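Local coordinates for protein trichomaglin (Trichosanthes lepiniana, PDB 1SGL) that probably cleaves RNA as an S-like ribonuclease of the ribonuclease T2 family, at residues E67-W79 with N118-Y130. Sequence-based numbering, arbitrary orientation.
Sequences EIMPFFGKLVEYW and NYFKKTLKLFMKY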
ATOM      1  N   GLU A  67      -1.065  -6.147  20.263  1.00 33.67           N
ATOM      2  CA  GLU A  67      -2.040  -6.824  19.412  1.00 35.97           C
ATOM      3  C   GLU A  67      -1.574  -7.171  17.996  1.00 36.29           C
ATOM      4  O   GLU A  67      -2.349  -7.688  17.195  1.00 35.93           O
ATOM      5  CB  GLU A  67      -3.320  -5.991  19.348  1.00 37.07           C
ATOM      6  CG  GLU A  67      -4.051  -5.918  20.677  1.00 40.04           C
ATOM      7  CD  GLU A  67      -5.184  -4.907  20.666  1.00 42.07           C
ATOM      8  OE1 GLU A  67      -5.899  -4.811  19.644  1.00 43.38           O
ATOM      9  OE2 GLU A  67      -5.365  -4.216  21.690  1.00 43.12           O
ATOM     10  N   ILE A  68      -0.309  -6.895  17.702  1.00 36.57           N
ATOM     11  CA  ILE A  68       0.281  -7.177  16.391  1.00 36.91           C
ATOM     12  C   ILE A  68       0.949  -8.552  16.336  1.00 36.75           C
ATOM     13  O   ILE A  68       1.042  -9.161  15.270  1.00 35.76           O
ATOM     14  CB  ILE A  68       1.368  -6.121  16.039  1.00 36.61           C
ATOM     15  CG1 ILE A  68       0.718  -4.844  15.523  1.00 37.60           C
ATOM     16  CG2 ILE A  68       2.338  -6.671  15.010  1.00 37.20           C
ATOM     17  CD1 ILE A  68       1.726  -3.768  15.175  1.00 38.63           C
ATOM     18  N   MET A  69       1.407  -9.022  17.494  1.00 37.50           N
ATOM     19  CA  MET A  69       2.134 -10.283  17.637  1.00 37.89           C
ATOM     20  C   MET A  69       2.083 -11.346  16.547  1.00 37.76           C
ATOM     21  O   MET A  69       3.101 -11.640  15.910  1.00 38.96           O
ATOM     22  CB  MET A  69       1.794 -10.948  18.971  1.00 39.74           C
ATOM     23  CG  MET A  69       2.263 -12.395  19.034  1.00 41.19           C
ATOM     24  SD  MET A  69       2.243 -13.066  20.675  1.00 47.26           S
ATOM     25  CE  MET A  69       3.888 -13.834  20.723  1.00 45.03           C
ATOM     26  N   PRO A  70       0.914 -11.956  16.326  1.00 36.28           N
ATOM     27  CA  PRO A  70       0.858 -12.984  15.286  1.00 36.18           C
ATOM     28  C   PRO A  70       1.086 -12.489  13.855  1.00 35.49           C
ATOM     29  O   PRO A  70       0.887 -13.243  12.907  1.00 37.71           O
ATOM     30  CB  PRO A  70      -0.535 -13.583  15.474  1.00 36.08           C
ATOM     31  CG  PRO A  70      -1.334 -12.412  15.941  1.00 37.14           C
ATOM     32  CD  PRO A  70      -0.412 -11.726  16.929  1.00 35.79           C
ATOM     33  N   PHE A  71       1.516 -11.243  13.690  1.00 32.46           N
ATOM     34  CA  PHE A  71       1.729 -10.705  12.347  1.00 30.53           C
ATOM     35  C   PHE A  71       3.075 -10.015  12.168  1.00 29.10           C
ATOM     36  O   PHE A  71       3.431  -9.637  11.053  1.00 28.54           O
ATOM     37  CB  PHE A  71       0.631  -9.690  12.004  1.00 29.49           C
ATOM     38  CG  PHE A  71      -0.768 -10.212  12.170  1.00 30.13           C
ATOM     39  CD1 PHE A  71      -1.727  -9.449  12.830  1.00 30.71           C
ATOM     40  CD2 PHE A  71      -1.139 -11.441  11.637  1.00 30.63           C
ATOM     41  CE1 PHE A  71      -3.041  -9.898  12.958  1.00 31.97           C
ATOM     42  CE2 PHE A  71      -2.448 -11.900  11.757  1.00 31.45           C
ATOM     43  CZ  PHE A  71      -3.402 -11.126  12.419  1.00 31.66           C
ATOM     44  N   PHE A  72       3.824  -9.855  13.255  1.00 27.82           N
ATOM     45  CA  PHE A  72       5.102  -9.155  13.190  1.00 28.81           C
ATOM     46  C   PHE A  72       6.033  -9.468  12.015  1.00 27.88           C
ATOM     47  O   PHE A  72       6.495  -8.556  11.326  1.00 27.94           O
ATOM     48  CB  PHE A  72       5.876  -9.334  14.493  1.00 27.59           C
ATOM     49  CG  PHE A  72       7.106  -8.489  14.570  1.00 27.45           C
ATOM     50  CD1 PHE A  72       7.011  -7.105  14.528  1.00 27.64           C
ATOM     51  CD2 PHE A  72       8.363  -9.071  14.679  1.00 27.62           C
ATOM     52  CE1 PHE A  72       8.149  -6.309  14.597  1.00 29.19           C
ATOM     53  CE2 PHE A  72       9.508  -8.292  14.749  1.00 26.19           C
ATOM     54  CZ  PHE A  72       9.405  -6.907  14.709  1.00 28.77           C
ATOM     55  N   GLY A  73       6.315 -10.746  11.793  1.00 27.99           N
ATOM     56  CA  GLY A  73       7.200 -11.123  10.705  1.00 26.06           C
ATOM     57  C   GLY A  73       6.666 -10.672   9.362  1.00 26.76           C
ATOM     58  O   GLY A  73       7.403 -10.148   8.536  1.00 26.90           O
ATOM     59  N   LYS A  74       5.370 -10.867   9.151  1.00 26.09           N
ATOM     60  CA  LYS A  74       4.746 -10.478   7.899  1.00 26.66           C
ATOM     61  C   LYS A  74       4.709  -8.964   7.717  1.00 25.00           C
ATOM     62  O   LYS A  74       4.898  -8.476   6.610  1.00 24.36           O
ATOM     63  CB  LYS A  74       3.345 -11.086   7.820  1.00 27.90           C
ATOM     64  CG  LYS A  74       3.385 -12.613   7.883  1.00 32.27           C
ATOM     65  CD  LYS A  74       1.998 -13.256   7.934  1.00 35.46           C
ATOM     66  CE  LYS A  74       1.294 -13.170   6.596  1.00 37.92           C
ATOM     67  NZ  LYS A  74       0.108 -14.067   6.563  1.00 41.46           N
ATOM     68  N   LEU A  75       4.491  -8.217   8.798  1.00 24.22           N
ATOM     69  CA  LEU A  75       4.452  -6.761   8.696  1.00 24.25           C
ATOM     70  C   LEU A  75       5.813  -6.186   8.327  1.00 23.25           C
ATOM     71  O   LEU A  75       5.904  -5.276   7.513  1.00 21.97           O
ATOM     72  CB  LEU A  75       3.972  -6.122  10.006  1.00 23.77           C
ATOM     73  CG  LEU A  75       2.500  -6.344  10.374  1.00 26.77           C
ATOM     74  CD1 LEU A  75       2.170  -5.602  11.670  1.00 24.22           C
ATOM     75  CD2 LEU A  75       1.616  -5.846   9.243  1.00 25.17           C
ATOM     76  N   VAL A  76       6.871  -6.717   8.933  1.00 23.83           N
ATOM     77  CA  VAL A  76       8.221  -6.239   8.659  1.00 25.21           C
ATOM     78  C   VAL A  76       8.608  -6.496   7.206  1.00 25.84           C
ATOM     79  O   VAL A  76       9.286  -5.689   6.578  1.00 25.39           O
ATOM     80  CB  VAL A  76       9.245  -6.923   9.593  1.00 26.44           C
ATOM     81  CG1 VAL A  76      10.664  -6.680   9.097  1.00 28.06           C
ATOM     82  CG2 VAL A  76       9.090  -6.378  11.009  1.00 27.73           C
ATOM     83  N   GLU A  77       8.152  -7.615   6.663  1.00 25.91           N
ATOM     84  CA  GLU A  77       8.482  -7.947   5.292  1.00 27.90           C
ATOM     85  C   GLU A  77       7.562  -7.281   4.263  1.00 26.33           C
ATOM     86  O   GLU A  77       8.030  -6.762   3.251  1.00 23.66           O
ATOM     87  CB  GLU A  77       8.431  -9.462   5.096  1.00 30.57           C
ATOM     88  CG  GLU A  77       9.293  -9.942   3.937  1.00 36.44           C
ATOM     89  CD  GLU A  77       8.801 -11.245   3.344  1.00 38.23           C
ATOM     90  OE1 GLU A  77       8.486 -12.182   4.116  1.00 40.00           O
ATOM     91  OE2 GLU A  77       8.737 -11.325   2.098  1.00 40.86           O
ATOM     92  N   TYR A  78       6.260  -7.279   4.526  1.00 23.52           N
ATOM     93  CA  TYR A  78       5.309  -6.718   3.568  1.00 23.36           C
ATOM     94  C   TYR A  78       4.763  -5.324   3.838  1.00 22.03           C
ATOM     95  O   TYR A  78       4.146  -4.722   2.959  1.00 20.91           O
ATOM     96  CB  TYR A  78       4.142  -7.687   3.407  1.00 25.57           C
ATOM     97  CG  TYR A  78       4.574  -9.038   2.907  1.00 26.97           C
ATOM     98  CD1 TYR A  78       4.351 -10.183   3.661  1.00 28.56           C
ATOM     99  CD2 TYR A  78       5.203  -9.170   1.673  1.00 28.81           C
ATOM    100  CE1 TYR A  78       4.738 -11.434   3.201  1.00 30.74           C
ATOM    101  CE2 TYR A  78       5.598 -10.418   1.201  1.00 31.92           C
ATOM    102  CZ  TYR A  78       5.360 -11.545   1.974  1.00 32.94           C
ATOM    103  OH  TYR A  78       5.748 -12.785   1.515  1.00 36.74           O
ATOM    104  N   TRP A  79       4.999  -4.803   5.037  1.00 20.66           N
ATOM    105  CA  TRP A  79       4.490  -3.487   5.398  1.00 20.16           C
ATOM    106  C   TRP A  79       5.590  -2.610   6.009  1.00 20.75           C
ATOM    107  O   TRP A  79       5.380  -1.979   7.038  1.00 20.17           O
ATOM    108  CB  TRP A  79       3.345  -3.669   6.395  1.00 19.01           C
ATOM    109  CG  TRP A  79       2.375  -2.532   6.493  1.00 16.82           C
ATOM    110  CD1 TRP A  79       2.643  -1.202   6.369  1.00 17.72           C
ATOM    111  CD2 TRP A  79       0.996  -2.631   6.847  1.00 17.14           C
ATOM    112  NE1 TRP A  79       1.515  -0.461   6.630  1.00 17.70           N
ATOM    113  CE2 TRP A  79       0.489  -1.317   6.928  1.00 18.75           C
ATOM    114  CE3 TRP A  79       0.138  -3.706   7.109  1.00 16.70           C
ATOM    115  CZ2 TRP A  79      -0.841  -1.049   7.258  1.00 18.81           C
ATOM    116  CZ3 TRP A  79      -1.176  -3.440   7.435  1.00 18.38           C
ATOM    117  CH2 TRP A  79      -1.655  -2.122   7.507  1.00 19.02           C
ATOM    118  N   ASN A 118      -8.036  -7.396  13.758  1.00 37.04           N
ATOM    119  CA  ASN A 118      -8.804  -7.597  12.543  1.00 34.96           C
ATOM    120  C   ASN A 118      -8.342  -6.673  11.417  1.00 32.93           C
ATOM    121  O   ASN A 118      -8.396  -7.042  10.248  1.00 32.60           O
ATOM    122  CB  ASN A 118     -10.291  -7.378  12.843  1.00 36.83           C
ATOM    123  CG  ASN A 118     -11.183  -7.729  11.670  1.00 39.04           C
ATOM    124  OD1 ASN A 118     -11.060  -8.803  11.077  1.00 40.65           O
ATOM    125  ND2 ASN A 118     -12.098  -6.826  11.336  1.00 39.25           N
ATOM    126  N   TYR A 119      -7.889  -5.476  11.771  1.00 29.96           N
ATOM    127  CA  TYR A 119      -7.417  -4.530  10.771  1.00 28.32           C
ATOM    128  C   TYR A 119      -6.174  -5.077  10.062  1.00 27.89           C
ATOM    129  O   TYR A 119      -6.132  -5.142   8.835  1.00 27.20           O
ATOM    130  CB  TYR A 119      -7.095  -3.186  11.419  1.00 25.32           C
ATOM    131  CG  TYR A 119      -6.565  -2.150  10.452  1.00 25.38           C
ATOM    132  CD1 TYR A 119      -7.374  -1.622   9.438  1.00 24.38           C
ATOM    133  CD2 TYR A 119      -5.251  -1.693  10.552  1.00 23.89           C
ATOM    134  CE1 TYR A 119      -6.877  -0.657   8.550  1.00 23.19           C
ATOM    135  CE2 TYR A 119      -4.750  -0.742   9.684  1.00 22.71           C
ATOM    136  CZ  TYR A 119      -5.560  -0.222   8.685  1.00 25.33           C
ATOM    137  OH  TYR A 119      -5.037   0.736   7.841  1.00 24.55           O
ATOM    138  N   PHE A 120      -5.167  -5.477  10.830  1.00 26.53           N
ATOM    139  CA  PHE A 120      -3.952  -6.015  10.234  1.00 26.46           C
ATOM    140  C   PHE A 120      -4.200  -7.360   9.575  1.00 26.07           C
ATOM    141  O   PHE A 120      -3.654  -7.645   8.513  1.00 25.35           O
ATOM    142  CB  PHE A 120      -2.845  -6.124  11.284  1.00 25.22           C
ATOM    143  CG  PHE A 120      -2.408  -4.798  11.811  1.00 25.13           C
ATOM    144  CD1 PHE A 120      -1.825  -3.862  10.963  1.00 24.56           C
ATOM    145  CD2 PHE A 120      -2.645  -4.446  13.133  1.00 26.56           C
ATOM    146  CE1 PHE A 120      -1.491  -2.589  11.420  1.00 24.07           C
ATOM    147  CE2 PHE A 120      -2.314  -3.173  13.604  1.00 25.77           C
ATOM    148  CZ  PHE A 120      -1.738  -2.245  12.745  1.00 24.93           C
ATOM    149  N   LYS A 121      -5.033  -8.182  10.203  1.00 26.72           N
ATOM    150  CA  LYS A 121      -5.351  -9.489   9.652  1.00 27.19           C
ATOM    151  C   LYS A 121      -6.012  -9.343   8.283  1.00 26.84           C
ATOM    152  O   LYS A 121      -5.623 -10.007   7.327  1.00 25.32           O
ATOM    153  CB  LYS A 121      -6.300 -10.235  10.579  1.00 29.48           C
ATOM    154  CG  LYS A 121      -6.742 -11.578  10.044  1.00 31.52           C
ATOM    155  CD  LYS A 121      -7.709 -12.241  11.010  1.00 35.58           C
ATOM    156  CE  LYS A 121      -8.119 -13.621  10.520  1.00 36.58           C
ATOM    157  NZ  LYS A 121      -9.050 -14.287  11.473  1.00 38.86           N
ATOM    158  N   LYS A 122      -7.013  -8.474   8.197  1.00 25.66           N
ATOM    159  CA  LYS A 122      -7.727  -8.262   6.940  1.00 26.14           C
ATOM    160  C   LYS A 122      -6.844  -7.637   5.869  1.00 24.58           C
ATOM    161  O   LYS A 122      -6.891  -8.028   4.705  1.00 24.12           O
ATOM    162  CB  LYS A 122      -8.940  -7.360   7.151  1.00 27.91           C
ATOM    163  CG  LYS A 122     -10.109  -7.752   6.277  1.00 32.19           C
ATOM    164  CD  LYS A 122     -10.677  -9.077   6.773  1.00 35.46           C
ATOM    165  CE  LYS A 122     -11.519  -9.766   5.720  1.00 37.48           C
ATOM    166  NZ  LYS A 122     -10.685 -10.181   4.559  1.00 40.26           N
ATOM    167  N   THR A 123      -6.052  -6.650   6.259  1.00 23.07           N
ATOM    168  CA  THR A 123      -5.182  -5.992   5.305  1.00 21.90           C
ATOM    169  C   THR A 123      -4.174  -6.978   4.710  1.00 21.17           C
ATOM    170  O   THR A 123      -3.943  -6.981   3.504  1.00 19.76           O
ATOM    171  CB  THR A 123      -4.450  -4.811   5.957  1.00 21.53           C
ATOM    172  OG1 THR A 123      -5.416  -3.846   6.410  1.00 20.98           O
ATOM    173  CG2 THR A 123      -3.509  -4.149   4.953  1.00 20.61           C
ATOM    174  N   LEU A 124      -3.591  -7.825   5.553  1.00 22.05           N
ATOM    175  CA  LEU A 124      -2.623  -8.812   5.080  1.00 23.33           C
ATOM    176  C   LEU A 124      -3.281  -9.890   4.213  1.00 24.02           C
ATOM    177  O   LEU A 124      -2.709 -10.325   3.210  1.00 23.29           O
ATOM    178  CB  LEU A 124      -1.905  -9.457   6.269  1.00 23.37           C
ATOM    179  CG  LEU A 124      -0.876  -8.538   6.942  1.00 23.46           C
ATOM    180  CD1 LEU A 124      -0.375  -9.165   8.233  1.00 24.42           C
ATOM    181  CD2 LEU A 124       0.286  -8.296   5.982  1.00 22.21           C
ATOM    182  N   LYS A 125      -4.481 -10.318   4.594  1.00 24.04           N
ATOM    183  CA  LYS A 125      -5.190 -11.333   3.822  1.00 26.40           C
ATOM    184  C   LYS A 125      -5.450 -10.837   2.409  1.00 25.16           C
ATOM    185  O   LYS A 125      -5.234 -11.564   1.444  1.00 25.91           O
ATOM    186  CB  LYS A 125      -6.528 -11.688   4.479  1.00 29.07           C
ATOM    187  CG  LYS A 125      -6.410 -12.524   5.742  1.00 34.08           C
ATOM    188  CD  LYS A 125      -7.774 -12.724   6.428  1.00 37.86           C
ATOM    189  CE  LYS A 125      -8.752 -13.512   5.558  1.00 41.15           C
ATOM    190  NZ  LYS A 125      -9.078 -12.851   4.257  1.00 43.13           N
ATOM    191  N   LEU A 126      -5.921  -9.597   2.292  1.00 24.09           N
ATOM    192  CA  LEU A 126      -6.209  -9.028   0.984  1.00 24.17           C
ATOM    193  C   LEU A 126      -4.956  -8.909   0.131  1.00 22.83           C
ATOM    194  O   LEU A 126      -4.993  -9.177  -1.062  1.00 22.21           O
ATOM    195  CB  LEU A 126      -6.866  -7.652   1.123  1.00 23.96           C
ATOM    196  CG  LEU A 126      -8.299  -7.665   1.660  1.00 25.31           C
ATOM    197  CD1 LEU A 126      -8.816  -6.238   1.762  1.00 25.37           C
ATOM    198  CD2 LEU A 126      -9.178  -8.488   0.738  1.00 25.32           C
ATOM    199  N   PHE A 127      -3.850  -8.504   0.746  1.00 22.73           N
ATOM    200  CA  PHE A 127      -2.596  -8.360   0.021  1.00 24.02           C
ATOM    201  C   PHE A 127      -2.132  -9.701  -0.551  1.00 24.88           C
ATOM    202  O   PHE A 127      -1.704  -9.771  -1.703  1.00 25.12           O
ATOM    203  CB  PHE A 127      -1.510  -7.805   0.944  1.00 23.82           C
ATOM    204  CG  PHE A 127      -0.157  -7.678   0.293  1.00 23.71           C
ATOM    205  CD1 PHE A 127       0.121  -6.618  -0.564  1.00 23.56           C
ATOM    206  CD2 PHE A 127       0.843  -8.614   0.549  1.00 23.46           C
ATOM    207  CE1 PHE A 127       1.377  -6.486  -1.154  1.00 23.95           C
ATOM    208  CE2 PHE A 127       2.103  -8.494  -0.036  1.00 23.88           C
ATOM    209  CZ  PHE A 127       2.373  -7.427  -0.890  1.00 23.68           C
ATOM    210  N   MET A 128      -2.226 -10.756   0.257  1.00 25.38           N
ATOM    211  CA  MET A 128      -1.794 -12.083  -0.167  1.00 27.96           C
ATOM    212  C   MET A 128      -2.754 -12.760  -1.130  1.00 27.27           C
ATOM    213  O   MET A 128      -2.317 -13.396  -2.085  1.00 27.15           O
ATOM    214  CB  MET A 128      -1.557 -12.986   1.054  1.00 31.46           C
ATOM    215  CG  MET A 128      -0.415 -12.506   1.955  1.00 36.51           C
ATOM    216  SD  MET A 128      -0.126 -13.531   3.429  1.00 44.58           S
ATOM    217  CE  MET A 128      -1.640 -13.252   4.346  1.00 41.97           C
ATOM    218  N   LYS A 129      -4.054 -12.606  -0.897  1.00 27.15           N
ATOM    219  CA  LYS A 129      -5.054 -13.225  -1.756  1.00 28.15           C
ATOM    220  C   LYS A 129      -5.118 -12.611  -3.160  1.00 27.79           C
ATOM    221  O   LYS A 129      -5.282 -13.330  -4.145  1.00 27.31           O
ATOM    222  CB  LYS A 129      -6.438 -13.150  -1.110  1.00 29.76           C
ATOM    223  CG  LYS A 129      -7.494 -13.888  -1.906  1.00 32.54           C
ATOM    224  CD  LYS A 129      -8.854 -13.853  -1.237  1.00 36.11           C
ATOM    225  CE  LYS A 129      -9.858 -14.681  -2.041  1.00 38.32           C
ATOM    226  NZ  LYS A 129     -11.247 -14.583  -1.508  1.00 40.91           N
ATOM    227  N   TYR A 130      -5.004 -11.291  -3.244  1.00 25.80           N
ATOM    228  CA  TYR A 130      -5.031 -10.593  -4.526  1.00 24.63           C
ATOM    229  C   TYR A 130      -3.649  -9.986  -4.706  1.00 25.02           C
ATOM    230  O   TYR A 130      -3.487  -8.772  -4.760  1.00 24.17           O
ATOM    231  CB  TYR A 130      -6.103  -9.500  -4.512  1.00 22.61           C
ATOM    232  CG  TYR A 130      -7.491 -10.031  -4.219  1.00 22.73           C
ATOM    233  CD1 TYR A 130      -8.100  -9.805  -2.989  1.00 21.64           C
ATOM    234  CD2 TYR A 130      -8.185 -10.782  -5.169  1.00 23.23           C
ATOM    235  CE1 TYR A 130      -9.363 -10.306  -2.708  1.00 21.35           C
ATOM    236  CE2 TYR A 130      -9.456 -11.292  -4.897  1.00 22.90           C
ATOM    237  CZ  TYR A 130     -10.034 -11.046  -3.665  1.00 23.17           C
ATOM    238  OH  TYR A 130     -11.286 -11.533  -3.391  1.00 25.17           O
TER
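Y119 O is gripped twice, by T123 N and by T123 OG1 at 2.8 Å, from opposite faces of its carbonyl plane. This holds the T123 hydroxyl on its own helix and presents CG2 to W79, 3.5 Å from W79 CZ3. The contact packs helix 72-78 and the turn before it on helix 116-129 of the ribonuclease T2 fold, with the axes of the short segments 55° apart. W79, just past the end of its helix, swings its indole across with CG anti to the backbone N (chi1 -158°). The edge of F120 meets the face of the six-membered ring of W79 in an offset edge-to-face pair, planes at 63°. I42 of strand 40-47 also touches W79 and T123, and W98 of helix 97-106 packs edge-to-face with W79. I68 CG1 and L75 CD2 reach the F120 ring obliquely. F71, at the N-cap position, reaches the second helix with its ring set obliquely: CD1 touches F120 CB, and CZ lies 3.5 Å from K121 CB. P70 CG sits over the centre of one face of this ring. With an alanine in place of F71, a gap would probably open beside F120 CB and K121 CB, and P70 CG would lose the ring it covers. L124 CD1 touches both F71 CB, at 3.9 Å, and L75 CD2. Further along, Y78 and F127 meet obliquely, with Y78 CD2 3.6 Å from F127 CE2.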